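Local coordinates for protein GDSL-like Lipase (Parabacteroides distasonis, PDB 3P94) that probably acts as a serine hydrolase of the GDSL/SGNH lipase family, perhaps hydrolysing lysophospholipids, at residues Gln57-Met62 with Ile84-His89; Asn98-Leu103 with Lys145-Tyr150; Phe128-Gly133 with Gly180-Leu185. One frame throughout, in Å; residues are numbered along the deposited sequence. Where two conformers were deposited one is given.

Overall arrangement
From the N terminus, interaction 1 forms first: it closes the loop that runs from Gln-57 through helix 59-71 and strand 75-81 to helix 84-87. Interaction 2 opens only after it and joins helix 96-112 to helix 137-153 across strand 116-120 of the parallel sheet. Interaction 3 opens inside that span, at 128-133, and closes beyond it at 180-185, so interactions 2 and 3 cross, although their centres lie about 22 Å apart. Interaction 1 touches both of the others: Thr-59 meets Asn-102 of interaction 2, and Ala-88 meets Arg-131 of interaction 3, connecting the helix layer with the loops around the probable catalytic histidine.

Interaction 1 (Gln57-Met62 with Ile84-His89); sequences QTTSEM and INDIAH
The carboxylate of Asp-86 and the amide of Asn-85 are the flat groups that meet the residues 57-62. At the carboxylate edge, Asp-86 OD1 offers its syn lone pair to the backbone N of Thr-59, 2.8 Å away. Asp-86 OD2 is instead met from above the carboxylate plane, by Thr-59 OG1 at 2.7 Å. A second, weak bond from Thr-59 N to OD2 makes the grip forked. The Thr-59 and Asp-86 side chains cross at about a right angle, and Thr-59 CG2 lies 3.4 Å from Asp-86 OD1. The Asn-85 amide has Gln-57 O in its own plane: ND2 donates over 2.9 Å in a fairly straight bond (162°), although it stands above the carbonyl plane of Gln-57. Water 1 donates to Gln-57 O and accepts from Asn-85 N; water 2 donates to both Thr-58 OG1 and Asp-86 OD2.

Between these bonds, Thr-58 turns CG2 to the Asn-85 backbone, 3.7 Å from its C atom. Thr-58 and Glu-61 form a capping box, Thr-58 N and OG1 both donating to Glu-61 OE1 from opposite faces of its plane; OG1 also accepts from Ser-60 N, a capping bond. Through its bonds to Thr-59 N, in the first turn of helix 59-71, Asp-86 faces a helix N terminus whose dipole would be expected to stabilise its negative charge. Asn-85 lies in the GxND motif of SGNH hydrolases, whose asparagine usually contributes to the oxyanion hole, a role probable here. Outside, Thr-59 OG1 bonds to Asn-102 ND2 and Asp-86 packs on Val-99, both of helix 96-112, while Ile-84 and Ile-87 lean on Val-140 of helix 137-153.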
ATOM      1  N   GLN A  57      -0.666  -2.022   9.689  1.00 16.74           N
ATOM      2  CA  GLN A  57       0.512  -2.792   9.300  1.00 15.74           C
ATOM      3  C   GLN A  57       1.630  -1.937   8.710  1.00 18.07           C
ATOM      4  O   GLN A  57       1.375  -0.941   8.029  1.00 18.00           O
ATOM      5  CB  GLN A  57       0.144  -3.898   8.310  1.00 16.31           C
ATOM      6  CG  GLN A  57      -0.605  -5.046   8.977  1.00 13.41           C
ATOM      7  CD  GLN A  57      -0.289  -6.395   8.379  1.00 17.85           C
ATOM      8  OE1 GLN A  57       0.081  -6.517   7.208  1.00 13.83           O
ATOM      9  NE2 GLN A  57      -0.401  -7.446   9.191  1.00 15.43           N
ATOM     10  N   THR A  58       2.866  -2.353   8.977  1.00 13.71           N
ATOM     11  CA  THR A  58       4.066  -1.729   8.434  1.00 13.40           C
ATOM     12  C   THR A  58       4.583  -2.644   7.317  1.00 15.16           C
ATOM     13  O   THR A  58       4.044  -3.743   7.119  1.00 11.13           O
ATOM     14  CB  THR A  58       5.129  -1.465   9.518  1.00 18.92           C
ATOM     15  OG1 THR A  58       5.831  -2.673   9.838  1.00 18.28           O
ATOM     16  CG2 THR A  58       4.579  -0.774  10.759  1.00 14.07           C
ATOM     17  N   THR A  59       5.648  -2.218   6.620  1.00 12.95           N
ATOM     18  CA  THR A  59       6.251  -3.022   5.536  1.00 12.54           C
ATOM     19  C   THR A  59       6.805  -4.356   6.078  1.00 15.13           C
ATOM     20  O   THR A  59       6.904  -5.307   5.307  1.00 14.21           O
ATOM     21  CB  THR A  59       7.334  -2.226   4.817  1.00 18.38           C
ATOM     22  OG1 THR A  59       8.351  -1.872   5.745  1.00 12.11           O
ATOM     23  CG2 THR A  59       6.785  -0.984   4.088  1.00 16.36           C
ATOM     24  N   SER A  60       7.155  -4.425   7.400  1.00 12.44           N
ATOM     25  CA  SER A  60       7.688  -5.647   8.012  1.00 12.95           C
ATOM     26  C   SER A  60       6.628  -6.767   8.041  1.00 15.18           C
ATOM     27  O   SER A  60       6.919  -7.863   7.567  1.00 14.99           O
ATOM     28  CB  SER A  60       8.232  -5.371   9.409  1.00 16.50           C
ATOM     29  OG  SER A  60       9.441  -4.636   9.320  1.00 19.75           O
ATOM     30  N   GLU A  61       5.399  -6.492   8.544  1.00 13.09           N
ATOM     31  CA  GLU A  61       4.325  -7.504   8.573  1.00 12.40           C
ATOM     32  C   GLU A  61       3.948  -7.892   7.163  1.00 14.90           C
ATOM     33  O   GLU A  61       3.696  -9.059   6.876  1.00 13.71           O
ATOM     34  CB  GLU A  61       3.073  -7.019   9.323  1.00 13.35           C
ATOM     35  CG  GLU A  61       3.295  -6.789  10.811  1.00 15.11           C
ATOM     36  CD  GLU A  61       3.534  -5.338  11.192  1.00 27.08           C
ATOM     37  OE1 GLU A  61       3.965  -4.542  10.325  1.00 19.69           O
ATOM     38  OE2 GLU A  61       3.247  -4.990  12.358  1.00 23.07           O
HETATM   39  N   MSE A  62       3.945  -6.906   6.274  1.00  9.38           N
HETATM   40  CA  MSE A  62       3.591  -7.114   4.887  1.00  7.87           C
HETATM   41  C   MSE A  62       4.571  -8.038   4.175  1.00 12.86           C
HETATM   42  O   MSE A  62       4.124  -8.936   3.446  1.00 13.02           O
HETATM   43  CB  MSE A  62       3.486  -5.764   4.185  1.00  8.80           C
HETATM   44  CG  MSE A  62       2.217  -5.046   4.524  1.00 14.43           C
HETATM   45 SE   MSE A  62       2.134  -3.469   3.432  0.75 19.58          SE
HETATM   46  CE  MSE A  62       1.620  -2.228   4.891  1.00 17.42           C
ATOM     47  N   ILE A  84       3.681   4.217   5.390  1.00 15.54           N
ATOM     48  CA  ILE A  84       3.248   5.276   6.305  1.00 14.71           C
ATOM     49  C   ILE A  84       3.259   4.804   7.774  1.00 15.92           C
ATOM     50  O   ILE A  84       3.646   5.582   8.648  1.00 14.90           O
ATOM     51  CB  ILE A  84       1.888   5.936   5.913  1.00 17.59           C
ATOM     52  CG1 ILE A  84       1.703   7.294   6.618  1.00 17.39           C
ATOM     53  CG2 ILE A  84       0.678   5.037   6.205  1.00 17.58           C
ATOM     54  CD1 ILE A  84       2.724   8.371   6.297  1.00 21.37           C
ATOM     55  N   ASN A  85       2.867   3.547   8.049  1.00 11.54           N
ATOM     56  CA  ASN A  85       2.851   3.075   9.442  1.00 11.44           C
ATOM     57  C   ASN A  85       4.279   2.814   9.954  1.00 14.24           C
ATOM     58  O   ASN A  85       4.505   2.902  11.154  1.00 13.18           O
ATOM     59  CB  ASN A  85       1.946   1.874   9.617  1.00  9.42           C
ATOM     60  CG  ASN A  85       0.497   2.242   9.384  1.00 32.00           C
ATOM     61  OD1 ASN A  85      -0.018   3.261   9.862  1.00 31.00           O
ATOM     62  ND2 ASN A  85      -0.187   1.439   8.627  1.00 24.41           N
ATOM     63  N   ASP A  86       5.243   2.585   9.042  1.00 11.17           N
ATOM     64  CA  ASP A  86       6.666   2.477   9.404  1.00 12.41           C
ATOM     65  C   ASP A  86       7.178   3.852   9.848  1.00 19.23           C
ATOM     66  O   ASP A  86       7.946   3.944  10.802  1.00 20.94           O
ATOM     67  CB  ASP A  86       7.502   2.007   8.208  1.00 14.49           C
ATOM     68  CG  ASP A  86       7.179   0.637   7.679  1.00 20.91           C
ATOM     69  OD1 ASP A  86       6.106   0.484   7.046  1.00 21.12           O
ATOM     70  OD2 ASP A  86       8.009  -0.285   7.874  1.00 22.76           O
ATOM     71  N   ILE A  87       6.737   4.921   9.145  1.00 16.68           N
ATOM     72  CA  ILE A  87       7.096   6.320   9.456  1.00 17.36           C
ATOM     73  C   ILE A  87       6.468   6.691  10.821  1.00 20.23           C
ATOM     74  O   ILE A  87       7.094   7.395  11.616  1.00 19.20           O
ATOM     75  CB  ILE A  87       6.690   7.289   8.287  1.00 19.67           C
ATOM     76  CG1 ILE A  87       7.520   6.963   7.012  1.00 19.20           C
ATOM     77  CG2 ILE A  87       6.876   8.781   8.678  1.00 20.44           C
ATOM     78  CD1 ILE A  87       7.078   7.660   5.694  1.00 20.25           C
ATOM     79  N   ALA A  88       5.283   6.138  11.121  1.00 17.89           N
ATOM     80  CA  ALA A  88       4.607   6.360  12.410  1.00 18.57           C
ATOM     81  C   ALA A  88       5.176   5.451  13.535  1.00 24.78           C
ATOM     82  O   ALA A  88       4.762   5.588  14.694  1.00 26.85           O
ATOM     83  CB  ALA A  88       3.115   6.130  12.252  1.00 18.43           C
ATOM     84  N   HIS A  89       6.117   4.540  13.191  1.00 19.20           N
ATOM     85  CA  HIS A  89       6.762   3.568  14.090  1.00 19.27           C
ATOM     86  C   HIS A  89       5.740   2.617  14.742  1.00 22.61           C
ATOM     87  O   HIS A  89       5.876   2.291  15.929  1.00 22.97           O
ATOM     88  CB  HIS A  89       7.601   4.251  15.187  1.00 21.40           C
ATOM     89  CG  HIS A  89       8.786   5.035  14.724  1.00 25.27           C
ATOM     90  ND1 HIS A  89       9.262   4.984  13.416  1.00 26.69           N
ATOM     91  CD2 HIS A  89       9.554   5.878  15.434  1.00 27.47           C
ATOM     92  CE1 HIS A  89      10.290   5.813  13.384  1.00 26.56           C
ATOM     93  NE2 HIS A  89      10.486   6.382  14.567  1.00 27.71           N
TER
HETATM   94  O   HOH W   1       2.359   1.127   6.188  1.00 17.30           O
HETATM   95  O   HOH W   2       8.175  -1.314  10.444  1.00 18.24           O

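Interaction 2 (Asn98-Leu103 with Lys145-Tyr150); sequences NVFGNL and KWIKEY
Phe-100 inserts its ring among Trp-146, Ile-147 and Tyr-150, the central contact between two neighbouring helices of this flavodoxin-like alpha/beta fold. Helix 96-112 and helix 137-153 precede and follow strand 116-120 in successive beta-alpha-beta units, and the segments cross at -33° with their axes 10.6 Å apart. That spacing is bridged mainly by the Phe-100 side chain, whose CG stands anti to the backbone N (chi1 174°).

The close fit is around this ring. Trp-146 CB lies over one face, offset toward the rim, in a CH-pi contact 3.9 Å from the ring centroid. Tyr-150 CB meets the ring's edge in its plane, 3.7 Å from Phe-100 CZ. The same edge is turned toward the face of the Tyr-150 ring, giving an offset edge-to-face pair with planes at 81°. With the Trp-146 five-membered ring the relation is oblique, and it is the methylene, not the indole, that covers the phenyl face.

Deeper in, toward the sheet, Leu-103 and Ile-147 are buried and touch through their CD1 atoms at 3.8 Å; both rest on Phe-119 of strand 116-120, as does Tyr-150. By contrast, the aromatic cluster of Phe-100, Trp-146 and Tyr-150 stays partly exposed. There the Trp-146 indole reaches along helix 96-112 to Leu-96 and Glu-97, and a tetraethylene glycol, probably from the crystallisation liquor, lies about 3 Å from its side chain. No hydrogen bond joins the segments; the closest approach between them is Phe-100 CE1 to Trp-146 O, at 3.4 Å.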
ATOM      1  N   ASN A  98      15.521   1.055   5.729  1.00 14.33           N
ATOM      2  CA  ASN A  98      15.097  -0.311   6.015  1.00 13.23           C
ATOM      3  C   ASN A  98      13.626  -0.519   5.641  1.00 16.55           C
ATOM      4  O   ASN A  98      13.236  -1.640   5.301  1.00 14.80           O
ATOM      5  CB  ASN A  98      15.385  -0.665   7.476  1.00 15.21           C
ATOM      6  CG  ASN A  98      16.867  -0.761   7.776  1.00 32.18           C
ATOM      7  OD1 ASN A  98      17.683  -1.126   6.930  1.00 26.34           O
ATOM      8  ND2 ASN A  98      17.244  -0.448   8.993  1.00 19.69           N
ATOM      9  N   VAL A  99      12.828   0.571   5.655  1.00 13.71           N
ATOM     10  CA  VAL A  99      11.431   0.586   5.198  1.00 13.14           C
ATOM     11  C   VAL A  99      11.472   0.334   3.686  1.00 17.69           C
ATOM     12  O   VAL A  99      10.784  -0.561   3.181  1.00 17.51           O
ATOM     13  CB  VAL A  99      10.730   1.926   5.551  1.00 17.47           C
ATOM     14  CG1 VAL A  99       9.303   1.977   4.995  1.00 16.84           C
ATOM     15  CG2 VAL A  99      10.748   2.182   7.061  1.00 17.17           C
ATOM     16  N   PHE A 100      12.352   1.086   2.984  1.00 11.74           N
ATOM     17  CA  PHE A 100      12.579   0.940   1.551  1.00 12.58           C
ATOM     18  C   PHE A 100      13.061  -0.488   1.228  1.00 16.55           C
ATOM     19  O   PHE A 100      12.599  -1.068   0.252  1.00 15.96           O
ATOM     20  CB  PHE A 100      13.591   1.988   1.053  1.00 14.81           C
ATOM     21  CG  PHE A 100      13.987   1.823  -0.398  1.00 16.95           C
ATOM     22  CD1 PHE A 100      13.055   1.983  -1.412  1.00 18.92           C
ATOM     23  CD2 PHE A 100      15.295   1.492  -0.747  1.00 20.96           C
ATOM     24  CE1 PHE A 100      13.422   1.808  -2.752  1.00 20.18           C
ATOM     25  CE2 PHE A 100      15.662   1.329  -2.091  1.00 23.12           C
ATOM     26  CZ  PHE A 100      14.724   1.495  -3.080  1.00 20.13           C
ATOM     27  N   GLY A 101      13.964  -1.023   2.059  1.00 13.82           N
ATOM     28  CA  GLY A 101      14.521  -2.366   1.909  1.00 14.42           C
ATOM     29  C   GLY A 101      13.464  -3.451   1.926  1.00 17.15           C
ATOM     30  O   GLY A 101      13.543  -4.405   1.144  1.00 16.72           O
ATOM     31  N   ASN A 102      12.456  -3.310   2.807  1.00 13.74           N
ATOM     32  CA  ASN A 102      11.327  -4.234   2.894  1.00 13.00           C
ATOM     33  C   ASN A 102      10.517  -4.210   1.595  1.00 16.52           C
ATOM     34  O   ASN A 102      10.076  -5.266   1.129  1.00 14.45           O
ATOM     35  CB  ASN A 102      10.427  -3.884   4.073  1.00 10.86           C
ATOM     36  CG  ASN A 102      10.909  -4.373   5.408  1.00 19.44           C
ATOM     37  OD1 ASN A 102      11.697  -5.303   5.514  1.00 16.10           O
ATOM     38  ND2 ASN A 102      10.393  -3.794   6.462  1.00 19.33           N
ATOM     39  N   LEU A 103      10.320  -2.997   1.020  1.00 13.25           N
ATOM     40  CA  LEU A 103       9.586  -2.833  -0.243  1.00 12.95           C
ATOM     41  C   LEU A 103      10.371  -3.486  -1.388  1.00 15.55           C
ATOM     42  O   LEU A 103       9.762  -4.146  -2.220  1.00 13.92           O
ATOM     43  CB  LEU A 103       9.308  -1.341  -0.535  1.00 13.11           C
ATOM     44  CG  LEU A 103       8.366  -0.616   0.468  1.00 18.26           C
ATOM     45  CD1 LEU A 103       8.496   0.901   0.343  1.00 19.39           C
ATOM     46  CD2 LEU A 103       6.919  -1.023   0.270  1.00 19.99           C
ATOM     47  N   LYS A 145      10.815   9.231  -3.206  1.00 16.80           N
ATOM     48  CA  LYS A 145      11.919   9.483  -4.125  1.00 17.43           C
ATOM     49  C   LYS A 145      12.647   8.172  -4.406  1.00 19.51           C
ATOM     50  O   LYS A 145      12.942   7.872  -5.564  1.00 18.48           O
ATOM     51  CB  LYS A 145      12.876  10.539  -3.538  1.00 20.67           C
ATOM     52  CG  LYS A 145      13.748  11.202  -4.570  1.00 40.75           C
ATOM     53  CD  LYS A 145      14.845  12.030  -3.922  1.00 52.02           C
ATOM     54  CE  LYS A 145      15.855  12.484  -4.955  1.00 59.75           C
ATOM     55  NZ  LYS A 145      17.076  13.044  -4.320  1.00 74.10           N
ATOM     56  N   TRP A 146      12.901   7.384  -3.342  1.00 16.13           N
ATOM     57  CA  TRP A 146      13.567   6.078  -3.427  1.00 15.99           C
ATOM     58  C   TRP A 146      12.705   5.060  -4.168  1.00 18.91           C
ATOM     59  O   TRP A 146      13.230   4.344  -5.030  1.00 16.67           O
ATOM     60  CB  TRP A 146      13.916   5.553  -2.033  1.00 14.58           C
ATOM     61  CG  TRP A 146      14.993   6.332  -1.337  1.00 16.61           C
ATOM     62  CD1 TRP A 146      15.987   7.073  -1.915  1.00 20.10           C
ATOM     63  CD2 TRP A 146      15.195   6.423   0.077  1.00 16.85           C
ATOM     64  NE1 TRP A 146      16.801   7.607  -0.951  1.00 20.17           N
ATOM     65  CE2 TRP A 146      16.331   7.230   0.287  1.00 21.68           C
ATOM     66  CE3 TRP A 146      14.524   5.893   1.190  1.00 18.41           C
ATOM     67  CZ2 TRP A 146      16.814   7.519   1.566  1.00 21.68           C
ATOM     68  CZ3 TRP A 146      15.007   6.176   2.455  1.00 20.05           C
ATOM     69  CH2 TRP A 146      16.153   6.958   2.632  1.00 21.48           C
ATOM     70  N   ILE A 147      11.394   5.000  -3.840  1.00 16.18           N
ATOM     71  CA  ILE A 147      10.444   4.085  -4.490  1.00 15.34           C
ATOM     72  C   ILE A 147      10.396   4.376  -5.994  1.00 19.18           C
ATOM     73  O   ILE A 147      10.522   3.445  -6.793  1.00 17.29           O
ATOM     74  CB  ILE A 147       9.027   4.168  -3.863  1.00 16.64           C
ATOM     75  CG1 ILE A 147       9.025   3.717  -2.383  1.00 16.93           C
ATOM     76  CG2 ILE A 147       8.005   3.339  -4.690  1.00 15.80           C
ATOM     77  CD1 ILE A 147       7.682   4.092  -1.616  1.00 19.64           C
ATOM     78  N   LYS A 148      10.208   5.662  -6.369  1.00 17.55           N
ATOM     79  CA  LYS A 148      10.128   6.079  -7.775  1.00 18.26           C
ATOM     80  C   LYS A 148      11.411   5.746  -8.550  1.00 22.39           C
ATOM     81  O   LYS A 148      11.324   5.240  -9.671  1.00 21.86           O
ATOM     82  CB  LYS A 148       9.814   7.576  -7.894  1.00 21.13           C
ATOM     83  CG  LYS A 148       9.395   7.957  -9.322  1.00 29.15           C
ATOM     84  CD  LYS A 148       9.215   9.460  -9.501  1.00 38.80           C
ATOM     85  CE  LYS A 148       8.618   9.781 -10.854  1.00 44.23           C
ATOM     86  NZ  LYS A 148       9.476   9.305 -11.984  1.00 41.94           N
ATOM     87  N   GLU A 149      12.588   6.037  -7.965  1.00 19.21           N
ATOM     88  CA  GLU A 149      13.884   5.762  -8.590  1.00 17.71           C
ATOM     89  C   GLU A 149      14.078   4.248  -8.790  1.00 20.36           C
ATOM     90  O   GLU A 149      14.528   3.834  -9.862  1.00 19.06           O
ATOM     91  CB  GLU A 149      15.014   6.360  -7.751  1.00 19.34           C
ATOM     92  CG  GLU A 149      15.337   7.798  -8.131  1.00 31.06           C
ATOM     93  CD  GLU A 149      15.964   8.675  -7.062  1.00 57.25           C
ATOM     94  OE1 GLU A 149      16.596   8.135  -6.125  1.00 49.81           O
ATOM     95  OE2 GLU A 149      15.831   9.916  -7.174  1.00 55.71           O
ATOM     96  N   TYR A 150      13.692   3.428  -7.793  1.00 17.55           N
ATOM     97  CA  TYR A 150      13.741   1.964  -7.885  1.00 17.56           C
ATOM     98  C   TYR A 150      12.795   1.454  -8.996  1.00 22.01           C
ATOM     99  O   TYR A 150      13.201   0.615  -9.804  1.00 21.18           O
ATOM    100  CB  TYR A 150      13.392   1.298  -6.536  1.00 17.60           C
ATOM    101  CG  TYR A 150      13.439  -0.216  -6.592  1.00 18.72           C
ATOM    102  CD1 TYR A 150      14.646  -0.901  -6.496  1.00 20.18           C
ATOM    103  CD2 TYR A 150      12.281  -0.964  -6.791  1.00 19.53           C
ATOM    104  CE1 TYR A 150      14.699  -2.290  -6.581  1.00 19.28           C
ATOM    105  CE2 TYR A 150      12.325  -2.355  -6.899  1.00 20.36           C
ATOM    106  CZ  TYR A 150      13.534  -3.016  -6.784  1.00 22.17           C
ATOM    107  OH  TYR A 150      13.560  -4.390  -6.908  1.00 19.23           O
TER

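Interaction 3 (Phe128-Gly133 with Gly180-Leu185); sequences FPWRPG and GVHPTL
Trp-130 reaches across to Val-181 and His-182 with the far end of its indole, linking two irregular loops. His-182 ends the DxxH motif of SGNH hydrolases, which starts at Asp-179: it bonds through ND1 to Asp-179 and through NE2 to Ser-31, an arrangement consistent with a Ser-His-Asp catalytic triad.

The Trp-130 side chain crosses those of both Val-181 and His-182 at about a right angle. Its CG occupies the position between backbone N and carbonyl carbon (chi1 77°), in one of two modelled conformers, so its exact contacts are less certain. Val-181 CG1 comes to the indole edge near its plane, 3.9 Å from Trp-130 CH2. His-182 brings its CE1 to within 3.7 Å of Trp-130 CZ3, an atom lying at the imidazole edge near that ring's plane; the two rings are nevertheless oblique, with planes at 42°. Val-181 CG1 thus touches both rings, the indole at its edge and the imidazole over one face, 3.5 Å above the His-182 ring plane and toward the rim, beside the direct contact of the two rings.

The other methyl of Val-181, CG2, faces Phe-128 CD1 at 3.9 Å, the side chains again crossing at about a right angle, and Pro-129 CD adds a looser contact. The type I turn from Phe-128 to Arg-131, closed by Arg-131 N to Phe-128 O, brings these residues together. Phe-128 leans on Ile-84 and Ile-87, and Trp-130 on Asn-85. Within the turn, Phe-128 CB sits 3.9 Å above the Trp-130 ring plane, over its centre.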
ATOM      1  N   PHE A 128       0.378  12.715  12.411  1.00 22.62           N
ATOM      2  CA  PHE A 128      -0.364  11.527  12.826  1.00 22.15           C
ATOM      3  C   PHE A 128      -1.123  11.863  14.098  1.00 29.98           C
ATOM      4  O   PHE A 128      -0.489  12.031  15.137  1.00 29.84           O
ATOM      5  CB  PHE A 128       0.572  10.330  13.053  1.00 22.91           C
ATOM      6  CG  PHE A 128       1.458   9.958  11.905  1.00 22.63           C
ATOM      7  CD1 PHE A 128       0.917   9.601  10.686  1.00 25.08           C
ATOM      8  CD2 PHE A 128       2.834   9.891  12.068  1.00 24.63           C
ATOM      9  CE1 PHE A 128       1.734   9.236   9.636  1.00 26.05           C
ATOM     10  CE2 PHE A 128       3.655   9.513  11.022  1.00 26.89           C
ATOM     11  CZ  PHE A 128       3.098   9.169   9.814  1.00 25.30           C
ATOM     12  N   PRO A 129      -2.456  12.042  14.069  1.00 29.70           N
ATOM     13  CA  PRO A 129      -3.165  12.397  15.313  1.00 31.67           C
ATOM     14  C   PRO A 129      -2.942  11.378  16.446  1.00 38.78           C
ATOM     15  O   PRO A 129      -2.879  11.769  17.610  1.00 39.86           O
ATOM     16  CB  PRO A 129      -4.632  12.442  14.878  1.00 33.31           C
ATOM     17  CG  PRO A 129      -4.581  12.700  13.393  1.00 36.66           C
ATOM     18  CD  PRO A 129      -3.388  11.927  12.926  1.00 31.12           C
ATOM     19  N   TRP A 130      -2.783  10.083  16.067  1.00 36.24           N
ATOM     20  CA  TRP A 130      -2.561   8.934  16.954  0.50 36.05           C
ATOM     21  C   TRP A 130      -1.092   8.843  17.432  1.00 41.69           C
ATOM     22  O   TRP A 130      -0.818   8.158  18.421  1.00 42.78           O
ATOM     23  CB  TRP A 130      -3.007   7.611  16.279  0.50 33.44           C
ATOM     24  CG  TRP A 130      -2.080   7.044  15.237  0.50 33.25           C
ATOM     25  CD1 TRP A 130      -1.077   6.140  15.436  0.50 35.81           C
ATOM     26  CD2 TRP A 130      -2.127   7.284  13.822  0.50 32.44           C
ATOM     27  NE1 TRP A 130      -0.463   5.841  14.241  0.50 34.70           N
ATOM     28  CE2 TRP A 130      -1.093   6.524  13.232  0.50 35.97           C
ATOM     29  CE3 TRP A 130      -2.933   8.088  12.996  0.50 33.50           C
ATOM     30  CZ2 TRP A 130      -0.841   6.545  11.854  0.50 34.88           C
ATOM     31  CZ3 TRP A 130      -2.690   8.100  11.632  0.50 34.44           C
ATOM     32  CH2 TRP A 130      -1.659   7.333  11.072  0.50 34.68           C
ATOM     33  N   ARG A 131      -0.148   9.516  16.732  1.00 38.34           N
ATOM     34  CA  ARG A 131       1.283   9.543  17.083  1.00 37.82           C
ATOM     35  C   ARG A 131       1.822  10.984  16.836  1.00 41.15           C
ATOM     36  O   ARG A 131       2.506  11.227  15.841  1.00 40.47           O
ATOM     37  CB  ARG A 131       2.060   8.473  16.292  1.00 37.40           C
ATOM     38  CG  ARG A 131       3.434   8.131  16.887  1.00 47.95           C
ATOM     39  CD  ARG A 131       3.429   6.852  17.714  1.00 57.62           C
ATOM     40  NE  ARG A 131       3.082   5.686  16.900  1.00 65.90           N
ATOM     41  CZ  ARG A 131       2.445   4.612  17.353  1.00 81.65           C
ATOM     42  NH1 ARG A 131       2.084   4.532  18.628  1.00 74.78           N
ATOM     43  NH2 ARG A 131       2.158   3.612  16.534  1.00 67.18           N
ATOM     44  N   PRO A 132       1.445  11.970  17.682  1.00 38.08           N
ATOM     45  CA  PRO A 132       1.847  13.369  17.425  1.00 38.43           C
ATOM     46  C   PRO A 132       3.355  13.659  17.443  1.00 42.67           C
ATOM     47  O   PRO A 132       4.133  12.931  18.059  1.00 43.25           O
ATOM     48  CB  PRO A 132       1.151  14.142  18.553  1.00 41.08           C
ATOM     49  CG  PRO A 132       0.917  13.135  19.619  1.00 45.38           C
ATOM     50  CD  PRO A 132       0.594  11.876  18.888  1.00 40.09           C
ATOM     51  N   GLY A 133       3.726  14.747  16.768  1.00 38.58           N
ATOM     52  CA  GLY A 133       5.085  15.278  16.671  1.00 38.59           C
ATOM     53  C   GLY A 133       6.093  14.451  15.904  1.00 40.17           C
ATOM     54  O   GLY A 133       7.290  14.573  16.158  1.00 39.87           O
ATOM     55  N   GLY A 180      -6.217  13.673   8.052  1.00 24.22           N
ATOM     56  CA  GLY A 180      -5.063  14.154   7.295  1.00 23.63           C
ATOM     57  C   GLY A 180      -4.105  13.057   6.845  1.00 24.45           C
ATOM     58  O   GLY A 180      -3.010  13.361   6.373  1.00 22.79           O
ATOM     59  N   VAL A 181      -4.496  11.766   6.987  1.00 19.26           N
ATOM     60  CA  VAL A 181      -3.680  10.596   6.612  1.00 17.79           C
ATOM     61  C   VAL A 181      -4.524   9.595   5.772  1.00 21.01           C
ATOM     62  O   VAL A 181      -4.064   9.116   4.724  1.00 19.88           O
ATOM     63  CB  VAL A 181      -3.051   9.869   7.854  1.00 21.39           C
ATOM     64  CG1 VAL A 181      -2.141   8.709   7.429  1.00 20.18           C
ATOM     65  CG2 VAL A 181      -2.277  10.832   8.746  1.00 21.67           C
ATOM     66  N   HIS A 182      -5.729   9.257   6.266  1.00 17.13           N
ATOM     67  CA  HIS A 182      -6.626   8.290   5.634  1.00 16.83           C
ATOM     68  C   HIS A 182      -7.689   9.003   4.824  1.00 21.51           C
ATOM     69  O   HIS A 182      -8.346   9.942   5.292  1.00 20.81           O
ATOM     70  CB  HIS A 182      -7.216   7.353   6.674  1.00 18.02           C
ATOM     71  CG  HIS A 182      -6.124   6.662   7.413  1.00 21.30           C
ATOM     72  ND1 HIS A 182      -5.564   7.223   8.539  1.00 23.54           N
ATOM     73  CD2 HIS A 182      -5.409   5.573   7.063  1.00 22.97           C
ATOM     74  CE1 HIS A 182      -4.546   6.443   8.858  1.00 23.05           C
ATOM     75  NE2 HIS A 182      -4.434   5.421   8.011  1.00 23.09           N
ATOM     76  N   PRO A 183      -7.809   8.609   3.555  1.00 19.43           N
ATOM     77  CA  PRO A 183      -8.724   9.326   2.660  1.00 19.53           C
ATOM     78  C   PRO A 183     -10.199   9.125   2.950  1.00 23.01           C
ATOM     79  O   PRO A 183     -10.622   8.125   3.519  1.00 21.32           O
ATOM     80  CB  PRO A 183      -8.394   8.770   1.261  1.00 21.06           C
ATOM     81  CG  PRO A 183      -7.268   7.832   1.431  1.00 24.98           C
ATOM     82  CD  PRO A 183      -7.090   7.519   2.861  1.00 20.48           C
ATOM     83  N   THR A 184     -10.977  10.101   2.522  1.00 20.03           N
ATOM     84  CA  THR A 184     -12.433  10.069   2.491  1.00 20.16           C
ATOM     85  C   THR A 184     -12.784   9.425   1.147  1.00 23.46           C
ATOM     86  O   THR A 184     -11.871   9.097   0.387  1.00 21.51           O
ATOM     87  CB  THR A 184     -12.965  11.509   2.603  1.00 22.78           C
ATOM     88  OG1 THR A 184     -12.316  12.273   1.575  1.00 19.19           O
ATOM     89  CG2 THR A 184     -12.723  12.116   3.987  1.00 22.10           C
ATOM     90  N   LEU A 185     -14.073   9.337   0.796  1.00 22.04           N
ATOM     91  CA  LEU A 185     -14.481   8.806  -0.506  1.00 21.65           C
ATOM     92  C   LEU A 185     -13.933   9.689  -1.646  1.00 25.64           C
ATOM     93  O   LEU A 185     -13.499   9.161  -2.673  1.00 27.38           O
ATOM     94  CB  LEU A 185     -16.016   8.688  -0.576  1.00 21.95           C
ATOM     95  CG  LEU A 185     -16.632   8.136  -1.878  1.00 27.01           C
ATOM     96  CD1 LEU A 185     -16.055   6.763  -2.257  1.00 25.96           C
ATOM     97  CD2 LEU A 185     -18.153   8.080  -1.775  1.00 29.74           C
TER